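Local coordinates for Tat-secreted protein Rv2525c (PDB 4PMQ) that may hydrolyse peptidoglycan as a glycosidase of the TIM-barrel clan and shows esterase activity toward p-nitrophenyl esters in vitro, at residues L7-A12 with I29-D34; A74-G79 with A107-N112; A103-S108 with H135-V140. All blocks are in the same frame, centred on the assembly; numbering follows the deposited sequence.

Contact 1 (L7-A12 with I29-D34); sequences LLDYAA and IRYVSD
The guanidinium of R30 carries Y10 on one face: CE2 of the phenol sits 3.5 Å above the guanidinium plane, offset toward the rim, with ring and guanidinium planes 25° apart. At the edge of the guanidinium, in its plane, lie CD2 of Y31 and a water. R30 CD lies 3.5 Å from Y10 CZ, while R30 NE forms a salt bridge with OE2 of E51. The Y31 ring meets the Y10 carbonyl at its edge, with Y31 CE2 3.4 Å from Y10 O, and CB of A11 packs on the same CE2. Strands 6-9 and 27-31, joined through helix 17-22 as a parallel beta-alpha-beta unit, run together at L8, where L8 O accepts from I29 N at 2.9 Å. Beyond this the backbones diverge and water fills in: the molecule at the guanidinium edge accepts from Y10 N and R30 NH1 and donates to I29 O at 2.6 Å. A second donates to D9 OD1 and accepts from Y31 OH at 2.6 Å. The other oxygen of D9 is held by N195 and Q179, and Y31 OH also bonds to bound glycerol and tartrate. L7 CD1 packs crosswise on I29 CG1.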
loop_
_atom_site.group_PDB
_atom_site.type_symbol
_atom_site.label_atom_id
_atom_site.label_comp_id
_atom_site.label_asym_id
_atom_site.label_seq_id
_atom_site.Cartn_x
_atom_site.Cartn_y
_atom_site.Cartn_z
ATOM N N LEU A 7 -4.362 -0.110 11.218
ATOM C CA LEU A 7 -3.239 0.565 10.600
ATOM C C LEU A 7 -3.762 1.795 9.909
ATOM O O LEU A 7 -4.787 1.718 9.224
ATOM C CB LEU A 7 -2.498 -0.300 9.582
ATOM C CG LEU A 7 -1.928 -1.620 10.104
ATOM C CD1 LEU A 7 -1.331 -2.415 8.958
ATOM C CD2 LEU A 7 -0.848 -1.409 11.186
ATOM N N LEU A 8 -3.056 2.925 10.053
ATOM C CA LEU A 8 -3.499 4.141 9.368
ATOM C C LEU A 8 -2.686 4.356 8.120
ATOM O O LEU A 8 -1.494 4.067 8.121
ATOM C CB LEU A 8 -3.326 5.358 10.298
ATOM C CG LEU A 8 -4.060 5.295 11.646
ATOM C CD1 LEU A 8 -3.811 6.567 12.439
ATOM C CD2 LEU A 8 -5.582 5.009 11.467
ATOM N N ASP A 9 -3.306 4.938 7.087
ATOM C CA ASP A 9 -2.547 5.347 5.905
ATOM C C ASP A 9 -2.856 6.825 5.633
ATOM O O ASP A 9 -3.954 7.296 5.931
ATOM C CB ASP A 9 -2.780 4.446 4.687
ATOM C CG ASP A 9 -4.125 4.645 4.024
ATOM O OD1 ASP A 9 -4.276 5.648 3.289
ATOM O OD2 ASP A 9 -5.014 3.802 4.235
ATOM N N TYR A 10 -1.869 7.568 5.118
ATOM C CA TYR A 10 -2.012 9.017 4.926
ATOM C C TYR A 10 -0.941 9.524 4.011
ATOM O O TYR A 10 0.187 9.027 4.071
ATOM C CB TYR A 10 -1.918 9.759 6.278
ATOM C CG TYR A 10 -0.912 9.166 7.244
ATOM C CD1 TYR A 10 -1.252 8.088 8.059
ATOM C CD2 TYR A 10 0.376 9.695 7.360
ATOM C CE1 TYR A 10 -0.338 7.539 8.954
ATOM C CE2 TYR A 10 1.295 9.169 8.278
ATOM C CZ TYR A 10 0.932 8.078 9.058
ATOM O OH TYR A 10 1.784 7.506 9.959
ATOM N N ALA A 11 -1.284 10.521 3.193
ATOM C CA ALA A 11 -0.340 11.117 2.244
ATOM C C ALA A 11 -0.011 12.572 2.559
ATOM O O ALA A 11 1.024 13.057 2.077
ATOM C CB ALA A 11 -0.929 11.046 0.836
ATOM N N ALA A 12 -0.889 13.297 3.296
ATOM C CA ALA A 12 -0.752 14.747 3.455
ATOM C C ALA A 12 0.357 15.211 4.391
ATOM O O ALA A 12 0.718 16.380 4.350
ATOM C CB ALA A 12 -2.070 15.375 3.896
ATOM N N ILE A 29 0.550 2.204 7.359
ATOM C CA ILE A 29 0.915 1.738 6.007
ATOM C C ILE A 29 1.414 2.993 5.348
ATOM O O ILE A 29 0.644 3.953 5.227
ATOM C CB ILE A 29 -0.264 1.080 5.208
ATOM C CG1 ILE A 29 -0.920 -0.082 5.991
ATOM C CG2 ILE A 29 0.267 0.598 3.847
ATOM C CD1 ILE A 29 -2.270 -0.466 5.521
ATOM N N ARG A 30 2.689 3.012 4.962
ATOM C CA ARG A 30 3.351 4.218 4.514
ATOM C C ARG A 30 3.938 4.112 3.108
ATOM O O ARG A 30 4.382 3.045 2.670
ATOM C CB ARG A 30 4.453 4.561 5.548
ATOM C CG ARG A 30 3.879 4.854 6.961
ATOM C CD ARG A 30 3.043 6.130 6.983
ATOM N NE ARG A 30 3.946 7.258 6.796
ATOM C CZ ARG A 30 4.024 8.011 5.703
ATOM N NH1 ARG A 30 3.178 7.819 4.687
ATOM N NH2 ARG A 30 4.946 8.969 5.617
ATOM N N TYR A 31 3.962 5.264 2.403
ATOM C CA TYR A 31 4.377 5.321 1.023
ATOM C C TYR A 31 5.864 5.252 0.812
ATOM O O TYR A 31 6.621 6.090 1.328
ATOM C CB TYR A 31 3.886 6.633 0.400
ATOM C CG TYR A 31 2.390 6.690 0.284
ATOM C CD1 TYR A 31 1.725 5.999 -0.729
ATOM C CD2 TYR A 31 1.627 7.414 1.198
ATOM C CE1 TYR A 31 0.346 6.062 -0.862
ATOM C CE2 TYR A 31 0.235 7.476 1.082
ATOM C CZ TYR A 31 -0.395 6.802 0.042
ATOM O OH TYR A 31 -1.761 6.849 -0.109
ATOM N N VAL A 32 6.258 4.335 -0.073
ATOM C CA VAL A 32 7.641 4.252 -0.535
ATOM C C VAL A 32 7.643 4.772 -1.996
ATOM O O VAL A 32 8.158 4.136 -2.911
ATOM C CB VAL A 32 8.265 2.845 -0.353
ATOM C CG1 VAL A 32 8.459 2.540 1.135
ATOM C CG2 VAL A 32 7.430 1.740 -1.032
ATOM N N SER A 33 7.048 5.963 -2.184
ATOM C CA SER A 33 6.883 6.617 -3.488
ATOM C C SER A 33 7.243 8.082 -3.463
ATOM O O SER A 33 7.166 8.740 -2.429
ATOM C CB SER A 33 5.426 6.531 -3.924
ATOM O OG SER A 33 4.975 5.201 -3.940
ATOM N N ASP A 34 7.595 8.609 -4.635
ATOM C CA ASP A 34 7.872 10.026 -4.818
ATOM C C ASP A 34 6.563 10.789 -4.895
ATOM O O ASP A 34 5.494 10.190 -5.078
ATOM C CB ASP A 34 8.671 10.239 -6.112
ATOM C CG ASP A 34 10.070 9.639 -6.058
ATOM O OD1 ASP A 34 10.844 10.007 -5.147
ATOM O OD2 ASP A 34 10.382 8.801 -6.917
HETATM O O HOH W 1 -3.162 7.723 1.940
HETATM O O HOH W 2 0.507 6.226 4.059
#

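Contact 2 (A74-G79 with A107-N112); sequences ADWLGG and ASIDDN
The indole of W76 and the carboxylate of D111 stand almost perpendicular, their planes 84° apart, and are joined by one hydrogen bond from W76 NE1 to D111 OD2 at 2.9 Å. It is moderately bent, 144° at the hydrogen. The indole N-H reaches OD2 on its anti side, out of the carboxylate plane, while OD2 itself lies only 15° out of the ring plane, so the ring presents its edge to the acid. OD2 is also 3.4 Å from A74 CB, which places a methyl group beside the accepting oxygen. I109 crosses the indole at about a right angle and comes over one face: its CG2 stands 4.3 Å from the centroid of the five-membered ring of W76, a CH-pi contact. The other branch touches the tryptophan at its CB, with I109 CD1 3.8 Å from W76 CB. Residues 107-112 run from the C-terminal end of strand 105-108 into the loop that follows, and 74-79 belongs to the loop after strand 61-66, so the contact ties together two successive loops of the parallel beta-alpha sheet, at the strand ends where TIM-barrel enzymes generally place their active sites. I122 and Y125 of helix 115-133 add further packing against W76. A water lies between the segments, 2.8 Å from both D75 OD2 and S108 O, with more acceptors around it than it has protons. D75 OD2 also accepts from the backbone N-H of Y68.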
loop_
_atom_site.group_PDB
_atom_site.type_symbol
_atom_site.label_atom_id
_atom_site.label_comp_id
_atom_site.label_asym_id
_atom_site.label_seq_id
_atom_site.Cartn_x
_atom_site.Cartn_y
_atom_site.Cartn_z
ATOM N N ALA A 74 -2.403 6.687 -13.559
ATOM C CA ALA A 74 -2.289 5.512 -12.682
ATOM C C ALA A 74 -1.064 4.701 -13.075
ATOM O O ALA A 74 -0.772 4.575 -14.278
ATOM C CB ALA A 74 -3.548 4.652 -12.764
ATOM N N ASP A 75 -0.320 4.196 -12.069
ATOM C CA ASP A 75 0.935 3.505 -12.313
ATOM C C ASP A 75 0.805 2.313 -13.244
ATOM O O ASP A 75 1.719 2.064 -14.038
ATOM C CB ASP A 75 1.571 3.033 -10.994
ATOM C CG ASP A 75 1.824 4.161 -10.011
ATOM O OD1 ASP A 75 2.186 5.268 -10.463
ATOM O OD2 ASP A 75 1.708 3.918 -8.798
ATOM N N TRP A 76 -0.308 1.557 -13.129
ATOM C CA TRP A 76 -0.447 0.304 -13.892
ATOM C C TRP A 76 -0.799 0.504 -15.388
ATOM O O TRP A 76 -0.742 -0.462 -16.144
ATOM C CB TRP A 76 -1.529 -0.557 -13.214
ATOM C CG TRP A 76 -2.842 0.147 -13.070
ATOM C CD1 TRP A 76 -3.278 0.893 -12.005
ATOM C CD2 TRP A 76 -3.906 0.138 -14.021
ATOM N NE1 TRP A 76 -4.566 1.331 -12.238
ATOM C CE2 TRP A 76 -4.975 0.875 -13.466
ATOM C CE3 TRP A 76 -4.070 -0.444 -15.290
ATOM C CZ2 TRP A 76 -6.202 1.007 -14.121
ATOM C CZ3 TRP A 76 -5.290 -0.320 -15.924
ATOM C CH2 TRP A 76 -6.323 0.429 -15.358
ATOM N N LEU A 77 -1.117 1.731 -15.823
ATOM C CA LEU A 77 -1.491 1.924 -17.227
ATOM C C LEU A 77 -0.397 1.487 -18.201
ATOM O O LEU A 77 -0.727 0.927 -19.249
ATOM C CB LEU A 77 -1.895 3.376 -17.510
ATOM C CG LEU A 77 -3.178 3.840 -16.802
ATOM C CD1 LEU A 77 -3.393 5.334 -17.031
ATOM C CD2 LEU A 77 -4.409 3.054 -17.310
ATOM N N GLY A 78 0.865 1.730 -17.847
ATOM C CA GLY A 78 2.018 1.389 -18.687
ATOM C C GLY A 78 2.465 -0.064 -18.671
ATOM O O GLY A 78 3.498 -0.398 -19.268
ATOM N N GLY A 79 1.694 -0.939 -18.010
ATOM C CA GLY A 79 1.968 -2.369 -17.982
ATOM C C GLY A 79 3.372 -2.739 -17.526
ATOM O O GLY A 79 3.860 -2.214 -16.523
ATOM N N ALA A 107 1.898 -2.690 -4.076
ATOM C CA ALA A 107 1.725 -1.906 -5.314
ATOM C C ALA A 107 0.249 -1.493 -5.425
ATOM O O ALA A 107 -0.647 -2.341 -5.246
ATOM C CB ALA A 107 2.157 -2.727 -6.513
ATOM N N SER A 108 -0.025 -0.203 -5.739
ATOM C CA SER A 108 -1.413 0.250 -5.773
ATOM C C SER A 108 -2.108 0.186 -7.128
ATOM O O SER A 108 -1.577 0.625 -8.167
ATOM C CB SER A 108 -1.513 1.675 -5.253
ATOM O OG SER A 108 -1.009 1.675 -3.932
ATOM N N ILE A 109 -3.344 -0.342 -7.079
ATOM C CA ILE A 109 -4.300 -0.402 -8.174
ATOM C C ILE A 109 -5.457 0.456 -7.625
ATOM O O ILE A 109 -6.449 -0.093 -7.150
ATOM C CB ILE A 109 -4.726 -1.816 -8.646
ATOM C CG1 ILE A 109 -3.516 -2.775 -8.939
ATOM C CG2 ILE A 109 -5.677 -1.695 -9.865
ATOM C CD1 ILE A 109 -2.473 -2.287 -9.918
ATOM N N ASP A 110 -5.268 1.812 -7.610
ATOM C CA ASP A 110 -6.202 2.781 -7.049
ATOM C C ASP A 110 -7.297 3.095 -8.075
ATOM O O ASP A 110 -7.498 4.235 -8.495
ATOM C CB ASP A 110 -5.391 4.045 -6.643
ATOM C CG ASP A 110 -6.213 5.098 -5.932
ATOM O OD1 ASP A 110 -7.212 4.723 -5.258
ATOM O OD2 ASP A 110 -5.897 6.297 -6.091
ATOM N N ASP A 111 -7.971 2.033 -8.522
ATOM C CA ASP A 111 -8.968 2.043 -9.586
ATOM C C ASP A 111 -9.928 0.873 -9.433
ATOM O O ASP A 111 -9.693 -0.050 -8.625
ATOM C CB ASP A 111 -8.220 1.915 -10.946
ATOM C CG ASP A 111 -7.678 3.236 -11.455
ATOM O OD1 ASP A 111 -8.493 4.134 -11.761
ATOM O OD2 ASP A 111 -6.440 3.381 -11.514
ATOM N N ASN A 112 -10.974 0.889 -10.259
ATOM C CA ASN A 112 -12.001 -0.147 -10.340
ATOM C C ASN A 112 -11.953 -0.663 -11.782
ATOM O O ASN A 112 -12.767 -0.253 -12.633
ATOM C CB ASN A 112 -13.384 0.432 -9.953
ATOM C CG ASN A 112 -14.461 -0.619 -10.051
ATOM O OD1 ASN A 112 -14.150 -1.817 -10.053
ATOM N ND2 ASN A 112 -15.737 -0.189 -10.152
HETATM O O HOH W 3 1.143 1.231 -8.115
#

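Contact 3 (A103-S108 with H135-V140); sequences APIYAS and HQRTGV
R137 sends CG anti to its carbonyl carbon (chi1 -67°) and bends at chi3 (72°), which turns NE toward the carbonyl of A103. Both NE and NH2 then donate to this one oxygen, side-on: R137 NE lies 2.8 Å and R137 NH2 3.0 Å from A103 O, which is only 4° out of the guanidinium plane. NH2 approaches nearly in line with the C=O bond, whereas NE stands above the carbonyl plane. The side chain of I105 runs beside that of R137 and points the same way, with I105 CD1 4.1 Å from R137 NH2. Further along, strands 105-108 and 138-142 pair in parallel within a beta-alpha-beta unit completed by helix 115-133. R137 O takes the N-H of I105, and G139 O takes that of A107. Between these two bonds, I105 O accepts from G139 N at 2.8 Å. With no side chain on G139, its CA comes to 3.8 Å from Y106 CA, and Y106 CD2 packs 3.9 Å from G139 CA. Y106 CD2 also lies 3.7 Å from V140 N, while Y106 OH bonds to F202 O. On the other face, W129 of helix 115-133 covers I105 and A107. R137 NH1 has a further partner in a bound tartrate. The two donors on A103 O probably restrict the rotation of the guanidinium, and its positive charge probably polarises the A103 carbonyl.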
loop_
_atom_site.group_PDB
_atom_site.type_symbol
_atom_site.label_atom_id
_atom_site.label_comp_id
_atom_site.label_asym_id
_atom_site.label_seq_id
_atom_site.Cartn_x
_atom_site.Cartn_y
_atom_site.Cartn_z
ATOM N N ALA A 103 10.328 -7.724 3.946
ATOM C CA ALA A 103 9.009 -7.110 3.981
ATOM C C ALA A 103 8.501 -6.832 2.547
ATOM O O ALA A 103 9.284 -6.370 1.714
ATOM C CB ALA A 103 9.049 -5.806 4.784
ATOM N N PRO A 104 7.186 -7.042 2.274
ATOM C CA PRO A 104 6.663 -6.765 0.934
ATOM C C PRO A 104 6.430 -5.289 0.709
ATOM O O PRO A 104 6.541 -4.476 1.645
ATOM C CB PRO A 104 5.300 -7.505 0.940
ATOM C CG PRO A 104 4.856 -7.371 2.385
ATOM C CD PRO A 104 6.123 -7.537 3.181
ATOM N N ILE A 105 6.039 -4.944 -0.530
ATOM C CA ILE A 105 5.583 -3.602 -0.856
ATOM C C ILE A 105 4.249 -3.777 -1.554
ATOM O O ILE A 105 4.123 -4.574 -2.515
ATOM C CB ILE A 105 6.584 -2.795 -1.713
ATOM C CG1 ILE A 105 7.958 -2.636 -1.022
ATOM C CG2 ILE A 105 5.990 -1.423 -2.144
ATOM C CD1 ILE A 105 9.091 -2.166 -2.036
ATOM N N TYR A 106 3.250 -3.087 -1.048
ATOM C CA TYR A 106 1.918 -3.153 -1.660
ATOM C C TYR A 106 1.819 -2.176 -2.832
ATOM O O TYR A 106 1.706 -0.966 -2.595
ATOM C CB TYR A 106 0.842 -2.818 -0.630
ATOM C CG TYR A 106 0.559 -3.936 0.348
ATOM C CD1 TYR A 106 1.339 -4.108 1.492
ATOM C CD2 TYR A 106 -0.516 -4.801 0.155
ATOM C CE1 TYR A 106 1.061 -5.128 2.411
ATOM C CE2 TYR A 106 -0.841 -5.781 1.101
ATOM C CZ TYR A 106 -0.038 -5.958 2.212
ATOM O OH TYR A 106 -0.392 -6.923 3.146
ATOM N N ALA A 107 1.898 -2.690 -4.076
ATOM C CA ALA A 107 1.725 -1.906 -5.314
ATOM C C ALA A 107 0.249 -1.493 -5.425
ATOM O O ALA A 107 -0.647 -2.341 -5.246
ATOM C CB ALA A 107 2.157 -2.727 -6.513
ATOM N N SER A 108 -0.025 -0.203 -5.739
ATOM C CA SER A 108 -1.413 0.250 -5.773
ATOM C C SER A 108 -2.108 0.186 -7.128
ATOM O O SER A 108 -1.577 0.625 -8.167
ATOM C CB SER A 108 -1.513 1.675 -5.253
ATOM O OG SER A 108 -1.009 1.675 -3.932
ATOM N N HIS A 135 8.011 -12.516 -6.145
ATOM C CA HIS A 135 6.638 -12.910 -5.869
ATOM C C HIS A 135 6.318 -12.737 -4.372
ATOM O O HIS A 135 5.276 -12.157 -4.029
ATOM C CB HIS A 135 6.440 -14.369 -6.282
ATOM C CG HIS A 135 5.107 -14.924 -5.880
ATOM N ND1 HIS A 135 3.950 -14.560 -6.548
ATOM C CD2 HIS A 135 4.800 -15.841 -4.931
ATOM C CE1 HIS A 135 2.965 -15.230 -5.959
ATOM N NE2 HIS A 135 3.428 -16.023 -4.985
ATOM N N GLN A 136 7.200 -13.252 -3.494
ATOM C CA GLN A 136 6.946 -13.208 -2.042
ATOM C C GLN A 136 6.843 -11.767 -1.484
ATOM O O GLN A 136 6.207 -11.569 -0.445
ATOM C CB GLN A 136 8.022 -13.993 -1.291
ATOM C CG GLN A 136 7.727 -15.487 -1.325
ATOM C CD GLN A 136 8.646 -16.292 -0.425
ATOM O OE1 GLN A 136 8.879 -15.958 0.739
ATOM N NE2 GLN A 136 9.151 -17.400 -0.930
ATOM N N ARG A 137 7.436 -10.781 -2.179
ATOM C CA ARG A 137 7.419 -9.392 -1.721
ATOM C C ARG A 137 6.358 -8.547 -2.410
ATOM O O ARG A 137 6.227 -7.379 -2.082
ATOM C CB ARG A 137 8.784 -8.721 -1.981
ATOM C CG ARG A 137 9.925 -9.272 -1.146
ATOM C CD ARG A 137 11.123 -8.319 -1.272
ATOM N NE ARG A 137 10.879 -7.071 -0.532
ATOM C CZ ARG A 137 11.571 -5.946 -0.703
ATOM N NH1 ARG A 137 12.503 -5.868 -1.643
ATOM N NH2 ARG A 137 11.302 -4.876 0.037
ATOM N N THR A 138 5.615 -9.117 -3.370
ATOM C CA THR A 138 4.668 -8.326 -4.131
ATOM C C THR A 138 3.323 -8.287 -3.413
ATOM O O THR A 138 2.635 -9.303 -3.321
ATOM C CB THR A 138 4.581 -8.863 -5.576
ATOM O OG1 THR A 138 5.876 -8.711 -6.180
ATOM C CG2 THR A 138 3.566 -8.085 -6.437
ATOM N N GLY A 139 2.944 -7.087 -2.983
ATOM C CA GLY A 139 1.639 -6.849 -2.386
ATOM C C GLY A 139 0.770 -6.132 -3.398
ATOM O O GLY A 139 1.268 -5.453 -4.311
ATOM N N VAL A 140 -0.552 -6.252 -3.230
ATOM C CA VAL A 140 -1.481 -5.596 -4.139
ATOM C C VAL A 140 -2.570 -4.896 -3.340
ATOM O O VAL A 140 -3.289 -5.571 -2.597
ATOM C CB VAL A 140 -2.122 -6.604 -5.160
ATOM C CG1 VAL A 140 -2.957 -5.860 -6.218
ATOM C CG2 VAL A 140 -1.053 -7.457 -5.854
#

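All three contacts are largely buried and reach one sheet. Contacts 1 and 3 each pair neighbouring parallel strands of a beta-alpha-beta unit, yet contact 3 closes with a ladder of backbone bonds, whereas contact 1 has one such bond between its segments and then water. Contact 2 lies further from the centre of the chain, at the end of strand 105-108 and in the loops, and depends on side chains: an indole, an acid and an isoleucine. Contacts 2 and 3 share A107 and S108 of strand 105-108 and touch where I109 CG1 meets V140 CG1; contacts 1 and 3 meet through V32 and I105. Contacts 1 and 2 do not touch, their centres about 16 Å apart.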